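Local coordinates for probable ABC transporter extracellular-binding protein yckB (Bacillus subtilis, PDB 2IEE) that probably serves as the membrane-tethered, extracellular solute-binding component of an ABC transport system, at residues V25-T30 with V65-M70; P33-D38 with Y49-V54; G74-V79 with A210-K215; E56-L61 with K222-A227; P106-Y111 with A248-K253. One frame throughout, in Å; residues are numbered along the deposited sequence.

Contact 1 of 5, residues V25-T30 with V65-M70; sequences VATSGT and VEFKEM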
# COMPACT_ATOMS: atom_id res chain seq x y z
N VAL A 25 -14.41 -2.73 10.71
CA VAL A 25 -13.50 -2.16 9.73
C VAL A 25 -13.50 -2.90 8.41
O VAL A 25 -13.36 -4.12 8.36
CB VAL A 25 -12.05 -2.13 10.28
CG1 VAL A 25 -11.15 -1.34 9.33
CG2 VAL A 25 -12.02 -1.51 11.67
N ALA A 26 -13.65 -2.14 7.33
CA ALA A 26 -13.66 -2.73 6.00
C ALA A 26 -12.24 -2.79 5.46
O ALA A 26 -11.43 -1.89 5.69
CB ALA A 26 -14.53 -1.90 5.06
N THR A 27 -11.95 -3.87 4.74
CA THR A 27 -10.65 -4.09 4.13
C THR A 27 -10.88 -5.12 3.03
O THR A 27 -11.88 -5.85 3.06
CB THR A 27 -9.62 -4.61 5.15
OG1 THR A 27 -8.32 -4.59 4.56
CG2 THR A 27 -9.96 -6.02 5.59
N SER A 28 -9.97 -5.19 2.07
CA SER A 28 -10.13 -6.12 0.96
C SER A 28 -9.57 -7.52 1.19
O SER A 28 -10.20 -8.51 0.84
CB SER A 28 -9.51 -5.52 -0.30
OG SER A 28 -8.11 -5.38 -0.17
N GLY A 29 -8.37 -7.60 1.75
CA GLY A 29 -7.76 -8.90 1.96
C GLY A 29 -7.13 -9.39 0.67
O GLY A 29 -6.80 -10.57 0.54
N THR A 30 -6.97 -8.49 -0.30
CA THR A 30 -6.37 -8.85 -1.58
C THR A 30 -5.16 -7.98 -1.91
O THR A 30 -4.78 -7.84 -3.07
CB THR A 30 -7.39 -8.72 -2.74
OG1 THR A 30 -7.85 -7.37 -2.82
CG2 THR A 30 -8.58 -9.64 -2.51
N VAL A 65 -11.77 -6.05 16.94
CA VAL A 65 -12.01 -5.59 15.59
C VAL A 65 -12.82 -6.57 14.78
O VAL A 65 -12.58 -7.78 14.82
CB VAL A 65 -10.69 -5.32 14.85
CG1 VAL A 65 -10.98 -4.71 13.49
CG2 VAL A 65 -9.80 -4.42 15.67
N GLU A 66 -13.79 -6.05 14.05
CA GLU A 66 -14.62 -6.89 13.19
C GLU A 66 -14.30 -6.46 11.77
O GLU A 66 -14.78 -5.44 11.29
CB GLU A 66 -16.10 -6.66 13.49
CG GLU A 66 -17.00 -7.77 12.99
CD GLU A 66 -18.46 -7.49 13.26
OE1 GLU A 66 -18.78 -7.07 14.40
OE2 GLU A 66 -19.29 -7.69 12.34
N PHE A 67 -13.46 -7.25 11.10
CA PHE A 67 -13.07 -6.95 9.73
C PHE A 67 -14.09 -7.44 8.71
O PHE A 67 -14.39 -8.63 8.64
CB PHE A 67 -11.70 -7.56 9.43
CG PHE A 67 -10.55 -6.81 10.04
CD1 PHE A 67 -10.20 -5.55 9.56
CD2 PHE A 67 -9.83 -7.35 11.09
CE1 PHE A 67 -9.13 -4.84 10.12
CE2 PHE A 67 -8.76 -6.65 11.67
CZ PHE A 67 -8.41 -5.40 11.18
N LYS A 68 -14.62 -6.51 7.93
CA LYS A 68 -15.59 -6.83 6.90
C LYS A 68 -14.85 -6.76 5.57
O LYS A 68 -14.43 -5.69 5.14
CB LYS A 68 -16.75 -5.84 6.90
CG LYS A 68 -17.66 -5.94 8.11
CD LYS A 68 -18.31 -7.32 8.21
CE LYS A 68 -19.26 -7.40 9.39
NZ LYS A 68 -19.83 -8.77 9.57
N GLU A 69 -14.70 -7.91 4.93
CA GLU A 69 -14.01 -7.99 3.65
C GLU A 69 -14.94 -7.64 2.50
O GLU A 69 -16.03 -8.19 2.40
CB GLU A 69 -13.44 -9.39 3.47
CG GLU A 69 -12.40 -9.75 4.51
CD GLU A 69 -11.91 -11.17 4.38
OE1 GLU A 69 -11.68 -11.61 3.23
OE2 GLU A 69 -11.75 -11.85 5.41
N MSE A 70 -14.49 -6.73 1.65
CA MSE A 70 -15.26 -6.28 0.50
C MSE A 70 -14.35 -5.58 -0.51
O MSE A 70 -13.22 -5.21 -0.18
CB MSE A 70 -16.36 -5.31 0.95
CG MSE A 70 -15.83 -4.06 1.64
SE MSE A 70 -17.19 -2.81 2.19
CE MSE A 70 -17.73 -3.67 3.84
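With CG1 of Val25 anti to its backbone N (chi1 -172°) and CG of Phe67 anti to its carbonyl carbon (chi1 -76°), the pair, bridged in parallel register, run side by side on one face of the two strands and point the same way. Val25 CB sits 4.0 Å from Phe67 CD1. The other branch, Val25 CG2, meets Val65 CG1 at 3.8 Å, and Val65 CG1 in turn lies over one face of the Phe67 ring, offset toward its rim. Thr27 CG2 reaches the same ring atom, Phe67 CD1, at 4.0 Å, while its OG1 pairs with Ser35 OG and Ala88 O.

Four backbone bonds fix the register. Val25 N donates to Glu66 O at 2.8 Å, and Lys68 N returns a bond to Val25 O at 2.7 Å. Thr27 N to Lys68 O and Met70 N to Thr27 O continue the ladder, each at 3.1 Å. The strands 22-27 and 64-69 belong to a beta-alpha-beta crossover, with helix 49-60 in the connection, after a short hairpin, and Val54, Val51 and Ala58 of that helix cover the face carrying Val25, Phe67 and Val65.

On the reverse face, Ala26 CB meets the end of the selenomethionine side chain, Met70 CE, at 3.9 Å. Lys68 starts on that face too, but its NZ leads away to a salt bridge with Glu66 OE2 on its own strand. Glu69, on the Phe67 side, sends OE2 to a hydrogen bond with His37 NE2.

Contact 2 of 5, residues P33-D38 with Y49-V54; sequences PTSYHD and YEVEVV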
# COMPACT_ATOMS: atom_id res chain seq x y z
N PRO A 33 1.47 -7.05 1.03
CA PRO A 33 1.45 -7.66 2.35
C PRO A 33 0.78 -6.78 3.41
O PRO A 33 1.15 -6.82 4.59
CB PRO A 33 2.93 -7.83 2.64
CG PRO A 33 3.45 -6.48 2.17
CD PRO A 33 2.70 -6.25 0.86
N THR A 34 -0.19 -5.97 3.02
CA THR A 34 -0.83 -5.08 3.98
C THR A 34 -2.21 -5.55 4.45
O THR A 34 -2.64 -5.24 5.56
CB THR A 34 -0.92 -3.65 3.41
OG1 THR A 34 -1.11 -2.73 4.49
CG2 THR A 34 -2.09 -3.54 2.44
N SER A 35 -2.90 -6.29 3.59
CA SER A 35 -4.22 -6.83 3.91
C SER A 35 -4.42 -8.07 3.03
O SER A 35 -4.77 -7.95 1.86
CB SER A 35 -5.31 -5.80 3.63
OG SER A 35 -6.59 -6.36 3.88
N TYR A 36 -4.19 -9.24 3.60
CA TYR A 36 -4.33 -10.48 2.85
C TYR A 36 -4.57 -11.64 3.82
O TYR A 36 -4.62 -11.44 5.02
CB TYR A 36 -3.06 -10.77 2.04
CG TYR A 36 -1.85 -11.05 2.90
CD1 TYR A 36 -1.20 -10.02 3.58
CD2 TYR A 36 -1.38 -12.35 3.07
CE1 TYR A 36 -0.11 -10.28 4.42
CE2 TYR A 36 -0.30 -12.63 3.90
CZ TYR A 36 0.33 -11.59 4.57
OH TYR A 36 1.39 -11.88 5.39
N HIS A 37 -4.71 -12.84 3.28
CA HIS A 37 -4.94 -14.01 4.12
C HIS A 37 -3.68 -14.88 4.18
O HIS A 37 -3.05 -15.16 3.16
CB HIS A 37 -6.12 -14.83 3.60
CG HIS A 37 -7.41 -14.08 3.54
ND1 HIS A 37 -7.80 -13.38 2.42
CD2 HIS A 37 -8.39 -13.91 4.45
CE1 HIS A 37 -8.97 -12.80 2.65
NE2 HIS A 37 -9.35 -13.11 3.88
N ASP A 38 -3.34 -15.31 5.39
CA ASP A 38 -2.17 -16.14 5.63
C ASP A 38 -2.42 -17.60 5.23
O ASP A 38 -2.71 -18.45 6.08
CB ASP A 38 -1.78 -16.05 7.11
CG ASP A 38 -0.55 -16.88 7.44
OD1 ASP A 38 0.29 -17.07 6.54
OD2 ASP A 38 -0.42 -17.33 8.60
N TYR A 49 0.28 -5.86 7.19
CA TYR A 49 0.69 -4.66 7.90
C TYR A 49 -0.44 -3.76 8.42
O TYR A 49 -0.57 -3.56 9.62
CB TYR A 49 1.64 -3.82 7.04
CG TYR A 49 2.05 -2.53 7.72
CD1 TYR A 49 2.82 -2.54 8.88
CD2 TYR A 49 1.61 -1.31 7.23
CE1 TYR A 49 3.14 -1.36 9.53
CE2 TYR A 49 1.92 -0.12 7.88
CZ TYR A 49 2.69 -0.15 9.03
OH TYR A 49 2.99 1.02 9.67
N GLU A 50 -1.26 -3.24 7.52
CA GLU A 50 -2.35 -2.34 7.91
C GLU A 50 -3.38 -3.01 8.81
O GLU A 50 -3.86 -2.41 9.77
CB GLU A 50 -3.03 -1.75 6.66
CG GLU A 50 -4.12 -0.73 6.99
CD GLU A 50 -4.66 0.00 5.77
OE1 GLU A 50 -4.52 -0.52 4.64
OE2 GLU A 50 -5.24 1.09 5.94
N VAL A 51 -3.73 -4.25 8.50
CA VAL A 51 -4.70 -5.00 9.29
C VAL A 51 -4.19 -5.12 10.73
O VAL A 51 -4.94 -4.86 11.68
CB VAL A 51 -4.92 -6.40 8.69
CG1 VAL A 51 -5.66 -7.29 9.67
CG2 VAL A 51 -5.71 -6.28 7.40
N GLU A 52 -2.92 -5.48 10.89
CA GLU A 52 -2.36 -5.64 12.23
C GLU A 52 -2.23 -4.30 12.94
O GLU A 52 -2.40 -4.23 14.16
CB GLU A 52 -1.00 -6.34 12.16
CG GLU A 52 -1.03 -7.78 11.63
CD GLU A 52 -2.03 -8.67 12.35
OE1 GLU A 52 -2.22 -8.50 13.58
OE2 GLU A 52 -2.62 -9.56 11.70
N VAL A 53 -1.94 -3.24 12.20
CA VAL A 53 -1.81 -1.92 12.80
C VAL A 53 -3.15 -1.51 13.41
O VAL A 53 -3.21 -0.99 14.52
CB VAL A 53 -1.39 -0.85 11.75
CG1 VAL A 53 -1.55 0.54 12.34
CG2 VAL A 53 0.06 -1.09 11.32
N VAL A 54 -4.23 -1.73 12.66
CA VAL A 54 -5.56 -1.39 13.13
C VAL A 54 -5.94 -2.27 14.32
O VAL A 54 -6.43 -1.79 15.35
CB VAL A 54 -6.60 -1.59 12.00
CG1 VAL A 54 -8.01 -1.39 12.55
CG2 VAL A 54 -6.33 -0.61 10.87
O HOH W 1 -1.82 -0.14 3.74
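The first turn of helix 49-60 begins against a loop that supplies oxygen acceptors to three consecutive backbone N-H groups, and Thr34 is central to it. Tyr49 N donates to Pro33 O at 2.9 Å, lying in the carbonyl plane on a lone pair. Glu50 N donates to the side chain, meeting Thr34 OG1 at 3.1 Å with a moderately bent N-H...O angle of 147°. Val51 N reaches Thr34 O at 3.3 Å, a long but straight bond that approaches nearly along the C=O axis.

The hydroxyl is in position because Thr34 OG1 is anti to its backbone N (chi1 -160°). There it accepts from the helix and donates to a water at 2.8 Å; that water donates onward to Glu50 OE1 at 2.9 Å. Thr34 and Glu50 lie side by side, pointing the same way, and Thr34 OG1 also rests at the edge of the Tyr49 ring, near its plane. Beyond it, Ser35 OG touches Val51 CG2 at 3.6 Å and accepts a weak hydrogen bond from Gly29 N.

The loop has its own irregular shape: a cis peptide bond precedes Pro33, and Thr34 with Ser35 forms a classic beta bulge. The Glu50 carboxylate is buried yet well supplied, since OE1 also takes Asp90 N and OE2 pairs with Tyr107 OH. The helix start, with its alternating acidic and valine residues after an aromatic one, fits the sequence signature of the bacterial solute-binding protein 3 family.

Contact 3 of 5, residues G74-V79 with A210-K215; sequences GMLTAV and ALVMKK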
# COMPACT_ATOMS: atom_id res chain seq x y z
N GLY A 74 -17.44 0.92 -3.19
CA GLY A 74 -18.52 0.93 -2.22
C GLY A 74 -18.03 0.92 -0.79
O GLY A 74 -18.82 1.03 0.15
N MSE A 75 -16.72 0.78 -0.61
CA MSE A 75 -16.13 0.75 0.71
C MSE A 75 -16.33 2.10 1.39
O MSE A 75 -16.80 2.18 2.52
CB MSE A 75 -14.64 0.42 0.60
CG MSE A 75 -13.98 0.02 1.90
SE MSE A 75 -12.16 -0.60 1.62
CE MSE A 75 -12.52 -2.44 1.14
N LEU A 76 -15.96 3.16 0.68
CA LEU A 76 -16.10 4.51 1.22
C LEU A 76 -17.57 4.82 1.47
O LEU A 76 -17.91 5.55 2.40
CB LEU A 76 -15.52 5.53 0.23
CG LEU A 76 -14.03 5.44 -0.06
CD1 LEU A 76 -13.70 6.27 -1.28
CD2 LEU A 76 -13.23 5.91 1.14
N THR A 77 -18.44 4.25 0.63
CA THR A 77 -19.88 4.46 0.77
C THR A 77 -20.37 3.79 2.05
O THR A 77 -21.30 4.27 2.70
CB THR A 77 -20.65 3.86 -0.43
OG1 THR A 77 -20.32 4.59 -1.62
CG2 THR A 77 -22.15 3.95 -0.20
N ALA A 78 -19.74 2.67 2.40
CA ALA A 78 -20.11 1.94 3.59
C ALA A 78 -19.73 2.76 4.81
O ALA A 78 -20.38 2.67 5.86
CB ALA A 78 -19.39 0.60 3.61
N VAL A 79 -18.68 3.56 4.68
CA VAL A 79 -18.24 4.41 5.77
C VAL A 79 -19.25 5.53 6.00
O VAL A 79 -19.58 5.87 7.13
CB VAL A 79 -16.86 5.02 5.47
CG1 VAL A 79 -16.47 5.99 6.58
CG2 VAL A 79 -15.81 3.92 5.34
N ALA A 210 -3.73 5.98 5.41
CA ALA A 210 -4.23 6.11 6.77
C ALA A 210 -5.61 5.50 6.87
O ALA A 210 -6.21 5.12 5.86
CB ALA A 210 -4.29 7.60 7.16
N LEU A 211 -6.13 5.42 8.09
CA LEU A 211 -7.46 4.87 8.33
C LEU A 211 -8.52 5.89 7.92
O LEU A 211 -8.44 7.07 8.26
CB LEU A 211 -7.63 4.52 9.80
CG LEU A 211 -8.92 3.78 10.13
CD1 LEU A 211 -8.87 2.36 9.56
CD2 LEU A 211 -9.13 3.76 11.65
N VAL A 212 -9.53 5.42 7.20
CA VAL A 212 -10.61 6.28 6.72
C VAL A 212 -11.89 6.12 7.52
O VAL A 212 -12.38 5.00 7.72
CB VAL A 212 -10.93 6.00 5.24
CG1 VAL A 212 -11.84 7.08 4.69
CG2 VAL A 212 -9.65 5.90 4.42
N MSE A 213 -12.44 7.23 8.00
CA MSE A 213 -13.69 7.17 8.74
C MSE A 213 -14.58 8.37 8.45
O MSE A 213 -14.14 9.36 7.85
CB MSE A 213 -13.42 7.00 10.25
CG MSE A 213 -12.40 7.93 10.86
SE MSE A 213 -11.39 7.15 12.37
CE MSE A 213 -9.63 7.67 11.75
N LYS A 214 -15.85 8.26 8.83
CA LYS A 214 -16.82 9.32 8.61
C LYS A 214 -16.25 10.62 9.18
O LYS A 214 -15.81 10.65 10.32
CB LYS A 214 -18.14 8.95 9.31
CG LYS A 214 -19.37 9.68 8.80
CD LYS A 214 -20.61 9.15 9.52
CE LYS A 214 -21.88 9.86 9.09
NZ LYS A 214 -23.05 9.42 9.93
N LYS A 215 -16.26 11.68 8.38
CA LYS A 215 -15.71 12.96 8.81
C LYS A 215 -16.33 13.54 10.08
O LYS A 215 -15.69 14.33 10.78
CB LYS A 215 -15.80 13.97 7.66
CG LYS A 215 -14.98 15.23 7.87
CD LYS A 215 -14.77 15.98 6.56
CE LYS A 215 -14.10 17.32 6.79
NZ LYS A 215 -12.84 17.20 7.57
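Leu76 and Val79, three residues apart on helix 75-81, meet the strand segment 212-214 with apolar branches and no hydrogen bond. Leu76 has CG anti to its carbonyl carbon (chi1 -63°). Although its CB starts off to one side, the end of the chain comes nearer, and CD2 reaches Val212 CG1 at 4.0 Å. That Val212 branch is anti to its own backbone N, which presents it to the leucine methyl. The two side chains cross obliquely, branch against branch.

Val79 points toward the strand and does the closer work. Its CG1 is anti to the backbone N (chi1 175°), and it presses on the peptide link between two strand residues: Val79 CG1 is 3.6 Å from Met213 C and 3.3 Å from Lys214 N. The second branch is more distant, with Val79 CG2 4.3 Å from Val212 O. The methyl thus packs on backbone, and Met213 itself turns its side chain away from the helix.

Lys214 also takes part. Its CB passes 4.0 Å from Val79 O, and the extended chain continues past that carbonyl before its end leads away.

The short segments of helix and strand have axes 8.2 Å apart at an angle of 39°. Strand 212-214 is joined by backbone bonds to Ala87 on strand 86-87 and to Ala102 on strand 101-103, with Phe101 and Phe103 also touching Val212. Met75 and Val79 of helix 75-81 touch Ala87 as well, while Met213 packs on helix 218-234, as Leu211 does through Met224.

Contact 4 of 5, residues E56-L61 with K222-A227; sequences EAAKRL and KKMNEA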
# COMPACT_ATOMS: atom_id res chain seq x y z
N GLU A 56 -4.12 -3.83 16.52
CA GLU A 56 -3.39 -3.43 17.72
C GLU A 56 -3.86 -2.07 18.24
O GLU A 56 -3.99 -1.87 19.45
CB GLU A 56 -1.89 -3.39 17.41
CG GLU A 56 -0.99 -3.05 18.59
CD GLU A 56 -1.08 -4.08 19.71
OE1 GLU A 56 -1.34 -5.26 19.41
OE2 GLU A 56 -0.88 -3.71 20.89
N ALA A 57 -4.12 -1.14 17.33
CA ALA A 57 -4.58 0.18 17.74
C ALA A 57 -5.91 0.02 18.48
O ALA A 57 -6.12 0.62 19.53
CB ALA A 57 -4.76 1.08 16.52
N ALA A 58 -6.79 -0.79 17.92
CA ALA A 58 -8.09 -1.03 18.54
C ALA A 58 -7.88 -1.68 19.91
O ALA A 58 -8.57 -1.34 20.88
CB ALA A 58 -8.94 -1.93 17.66
N LYS A 59 -6.93 -2.60 19.99
CA LYS A 59 -6.64 -3.27 21.24
C LYS A 59 -6.19 -2.25 22.28
O LYS A 59 -6.60 -2.32 23.44
CB LYS A 59 -5.54 -4.33 21.04
CG LYS A 59 -5.32 -5.20 22.28
CD LYS A 59 -4.15 -6.16 22.10
CE LYS A 59 -3.99 -7.04 23.34
NZ LYS A 59 -2.86 -8.00 23.21
N ARG A 60 -5.36 -1.30 21.87
CA ARG A 60 -4.89 -0.26 22.77
C ARG A 60 -6.08 0.49 23.36
O ARG A 60 -6.01 1.02 24.46
CB ARG A 60 -3.99 0.75 22.04
CG ARG A 60 -2.68 0.19 21.49
CD ARG A 60 -1.77 -0.33 22.59
NE ARG A 60 -0.60 -1.03 22.06
CZ ARG A 60 0.54 -0.45 21.71
NH1 ARG A 60 0.68 0.87 21.85
NH2 ARG A 60 1.54 -1.17 21.23
N LEU A 61 -7.18 0.50 22.60
CA LEU A 61 -8.40 1.19 23.01
C LEU A 61 -9.44 0.24 23.62
O LEU A 61 -10.63 0.55 23.65
CB LEU A 61 -9.01 1.91 21.81
CG LEU A 61 -8.11 2.99 21.19
CD1 LEU A 61 -8.65 3.42 19.84
CD2 LEU A 61 -8.00 4.17 22.13
N LYS A 222 -9.83 11.06 16.92
CA LYS A 222 -8.87 11.46 17.95
C LYS A 222 -8.37 10.26 18.76
O LYS A 222 -7.19 10.17 19.10
CB LYS A 222 -9.50 12.50 18.88
CG LYS A 222 -8.50 13.18 19.81
CD LYS A 222 -9.17 14.21 20.72
CE LYS A 222 -8.12 14.96 21.54
NZ LYS A 222 -7.24 14.03 22.31
N LYS A 223 -9.28 9.34 19.08
CA LYS A 223 -8.91 8.16 19.85
C LYS A 223 -7.96 7.26 19.06
O LYS A 223 -6.97 6.76 19.61
CB LYS A 223 -10.18 7.39 20.25
CG LYS A 223 -10.93 8.04 21.40
CD LYS A 223 -10.13 7.88 22.69
CE LYS A 223 -10.84 8.50 23.88
NZ LYS A 223 -10.10 8.22 25.14
N MSE A 224 -8.26 7.04 17.79
CA MSE A 224 -7.41 6.21 16.93
C MSE A 224 -6.01 6.81 16.86
O MSE A 224 -5.01 6.10 16.99
CB MSE A 224 -7.99 6.11 15.52
CG MSE A 224 -8.95 4.96 15.30
SE MSE A 224 -8.08 3.23 15.49
CE MSE A 224 -9.32 2.42 16.70
N ASN A 225 -5.94 8.13 16.64
CA ASN A 225 -4.65 8.80 16.54
C ASN A 225 -3.87 8.69 17.85
O ASN A 225 -2.64 8.59 17.85
CB ASN A 225 -4.83 10.28 16.18
CG ASN A 225 -5.24 10.48 14.72
OD1 ASN A 225 -5.37 9.51 13.96
ND2 ASN A 225 -5.44 11.73 14.33
N GLU A 226 -4.60 8.70 18.96
CA GLU A 226 -3.99 8.59 20.28
C GLU A 226 -3.27 7.24 20.40
O GLU A 226 -2.13 7.17 20.85
CB GLU A 226 -5.05 8.74 21.37
CG GLU A 226 -5.32 10.19 21.78
CD GLU A 226 -6.49 10.36 22.74
OE1 GLU A 226 -6.57 9.61 23.73
OE2 GLU A 226 -7.33 11.26 22.50
N ALA A 227 -3.94 6.17 19.97
CA ALA A 227 -3.35 4.84 20.03
C ALA A 227 -2.22 4.69 19.01
O ALA A 227 -1.20 4.07 19.29
CB ALA A 227 -4.42 3.79 19.78
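Leu61 CD1 and Met224 CE meet at 3.4 Å, tighter than usual van der Waals contact, as the two side chains come together at a slant. The selenomethionine chain, bent at chi2 and chi3, also brings SE to 4.1 Å from Ala57 CB and CE to 4.1 Å from Ala58 CA. The other Leu61 methyl, CD2, lies 3.8 Å from Lys223 O, while Leu61 CG rests on Ala227 CB at 4.0 Å. Replacing Leu61 by alanine would probably open a gap between Met224 and Ala227 and let the selenomethionine tip turn more freely.

Ala227 fills the middle with a single methyl. Its CB touches Ala57 O at 3.6 Å and Arg60 CB at 3.8 Å, and the small residues Ala57 and Ala227 allow their CA atoms to come within 5.3 Å.

In the next shell, polar bonds hold Arg60. Its chain is bent at chi2, and NE forms a salt bridge with Glu56 OE2, using the anti lone pair of that oxygen. Arg60 NH1 pairs with Glu230 and NH2 with Ser236, tying the guanidinium to the far end of helix 218-234 and the start of the next helix. Trp14 borders Leu61 and Lys223, and Ile23 of strand 22-27 touches both Ala58 and Met224.

The short helix segments cross at 104°, a nearly perpendicular packing of two helices on one face of the sheet in an alpha/beta lobe of a periplasmic-binding-protein fold.

Contact 5 of 5, residues P106-Y111 with A248-K253; sequences PYKYSY and ADVSKK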
# COMPACT_ATOMS: atom_id res chain seq x y z
N PRO A 106 -1.18 9.32 9.22
CA PRO A 106 -0.71 8.27 8.32
C PRO A 106 0.17 7.23 9.01
O PRO A 106 0.87 7.55 9.97
CB PRO A 106 0.06 9.04 7.24
CG PRO A 106 -0.44 10.47 7.36
CD PRO A 106 -0.61 10.63 8.85
N TYR A 107 0.13 5.99 8.54
CA TYR A 107 0.97 4.94 9.10
C TYR A 107 1.83 4.25 8.03
O TYR A 107 2.45 3.22 8.28
CB TYR A 107 0.16 3.92 9.91
CG TYR A 107 -1.22 3.57 9.39
CD1 TYR A 107 -1.38 2.81 8.24
CD2 TYR A 107 -2.36 3.94 10.10
CE1 TYR A 107 -2.64 2.42 7.81
CE2 TYR A 107 -3.63 3.55 9.68
CZ TYR A 107 -3.76 2.79 8.53
OH TYR A 107 -5.01 2.38 8.11
N LYS A 108 1.85 4.83 6.84
CA LYS A 108 2.67 4.32 5.74
C LYS A 108 2.93 5.43 4.73
O LYS A 108 2.02 6.14 4.31
CB LYS A 108 2.01 3.13 5.03
CG LYS A 108 2.86 2.57 3.89
CD LYS A 108 2.55 1.10 3.56
CE LYS A 108 1.26 0.94 2.78
NZ LYS A 108 1.34 1.52 1.42
N TYR A 109 4.20 5.58 4.36
CA TYR A 109 4.62 6.58 3.39
C TYR A 109 5.40 5.83 2.32
O TYR A 109 6.22 4.97 2.63
CB TYR A 109 5.52 7.63 4.05
CG TYR A 109 4.87 8.37 5.19
CD1 TYR A 109 4.67 7.76 6.43
CD2 TYR A 109 4.47 9.70 5.04
CE1 TYR A 109 4.08 8.45 7.49
CE2 TYR A 109 3.87 10.40 6.09
CZ TYR A 109 3.69 9.77 7.31
OH TYR A 109 3.11 10.45 8.35
N SER A 110 5.14 6.15 1.06
CA SER A 110 5.83 5.47 -0.01
C SER A 110 5.82 6.34 -1.26
O SER A 110 5.45 7.52 -1.22
CB SER A 110 5.15 4.13 -0.29
OG SER A 110 5.91 3.34 -1.19
N TYR A 111 6.25 5.75 -2.37
CA TYR A 111 6.30 6.40 -3.67
C TYR A 111 6.56 5.30 -4.70
O TYR A 111 6.93 4.18 -4.35
CB TYR A 111 7.41 7.46 -3.69
CG TYR A 111 8.76 6.98 -3.22
CD1 TYR A 111 9.57 6.19 -4.04
CD2 TYR A 111 9.22 7.30 -1.95
CE1 TYR A 111 10.81 5.74 -3.60
CE2 TYR A 111 10.45 6.85 -1.50
CZ TYR A 111 11.25 6.07 -2.32
OH TYR A 111 12.47 5.63 -1.86
N ALA A 248 12.03 -3.43 6.42
CA ALA A 248 11.92 -2.02 6.08
C ALA A 248 10.88 -1.40 7.01
O ALA A 248 9.99 -2.11 7.50
CB ALA A 248 11.50 -1.87 4.64
N ASP A 249 10.98 -0.10 7.25
CA ASP A 249 10.02 0.59 8.12
C ASP A 249 9.25 1.62 7.31
O ASP A 249 9.69 2.76 7.14
CB ASP A 249 10.75 1.27 9.29
CG ASP A 249 9.80 2.01 10.21
OD1 ASP A 249 8.57 1.88 10.03
OD2 ASP A 249 10.27 2.72 11.12
N VAL A 250 8.08 1.21 6.82
CA VAL A 250 7.26 2.09 5.99
C VAL A 250 6.46 3.15 6.76
O VAL A 250 5.81 3.98 6.14
CB VAL A 250 6.27 1.25 5.15
CG1 VAL A 250 7.00 0.12 4.46
CG2 VAL A 250 5.15 0.71 6.04
N SER A 251 6.52 3.12 8.09
CA SER A 251 5.76 4.08 8.90
C SER A 251 6.38 5.47 8.99
O SER A 251 5.77 6.39 9.52
CB SER A 251 5.54 3.53 10.31
OG SER A 251 6.75 3.52 11.06
N LYS A 252 7.60 5.62 8.48
CA LYS A 252 8.27 6.91 8.51
C LYS A 252 8.59 7.38 7.09
O LYS A 252 8.99 6.58 6.25
CB LYS A 252 9.56 6.82 9.33
CG LYS A 252 9.29 6.52 10.80
CD LYS A 252 10.58 6.32 11.58
CE LYS A 252 10.28 5.94 13.02
NZ LYS A 252 11.53 5.70 13.78
N LYS A 253 8.39 8.67 6.84
CA LYS A 253 8.64 9.23 5.51
C LYS A 253 10.11 9.17 5.11
O LYS A 253 11.00 9.48 5.91
CB LYS A 253 8.17 10.68 5.47
CG LYS A 253 8.25 11.32 4.09
CD LYS A 253 8.06 12.83 4.19
CE LYS A 253 7.84 13.46 2.84
NZ LYS A 253 6.53 13.05 2.27
O HOH W 2 8.56 5.06 4.05
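Tyr109 and Val250 share the one direct hydrogen bond between these segments: Tyr109 N donates to Val250 O at 2.9 Å, and the same oxygen lies at the edge of the Tyr109 ring, in its plane. A water adds a second link, donating to Tyr109 O at 2.7 Å and to Lys252 O at 2.7 Å. Weaker CA-H...O contacts flank the bond, from Lys108 CA to Val250 O at 3.2 Å and from Ser251 CA to Tyr107 O.

Within segment 248-253, Asp249 OD1 takes two donors, Ser251 OG and Ser251 N, the first on its syn lone pair and the second from above the carboxylate plane. The latter bond makes an Asx turn inside the type I turn from Asp249 to Lys252, which probably helps set the direction of Val250 O. Strand 108-116 is one of two long strands, with 197-214, that run between the lobes, as in type II periplasmic binding proteins; the tail after helix 236-244 lies along it.

Among apolar and aromatic contacts, Lys253 crosses Tyr109 at about a right angle. Lys253 CB stands 4.3 Å from the Tyr109 ring centroid, 28° off the normal, an off-centre CH-pi contact, while Tyr109 CE1 comes to 3.3 Å from Ser251 O. An alanine in place of Tyr109 would probably leave Lys253 CB without its aromatic partner and Ser251 O without the ring beside it. Val250 CG2 packs on Lys108 CD at 3.6 Å; the end of that lysine, bent at chi3 and chi4, leads away to Asp90 and Gln209.

Contacts 1 and 2 lie 10 Å apart, centre to centre, and are joined by Ser35 OG, which is 2.6 Å from Thr27 OG1. Contact 3, 12 Å from contact 1, continues the same lobe, with Met75 packing on Ala26. Contact 4 crosses contact 1 along the chain, where Ala58 CB meets Val65 CG2 at 3.3 Å, and it shares helix 49-60 with contact 2. Contact 5 belongs to the connection between lobes: Tyr107 OH reaches Glu50 OE2 at 2.5 Å and Tyr49 OH reaches Tyr107 O at 2.6 Å, linking it to contact 2, 14 Å away. No ligand marks a pocket; in this fold the solute usually sits between the lobes.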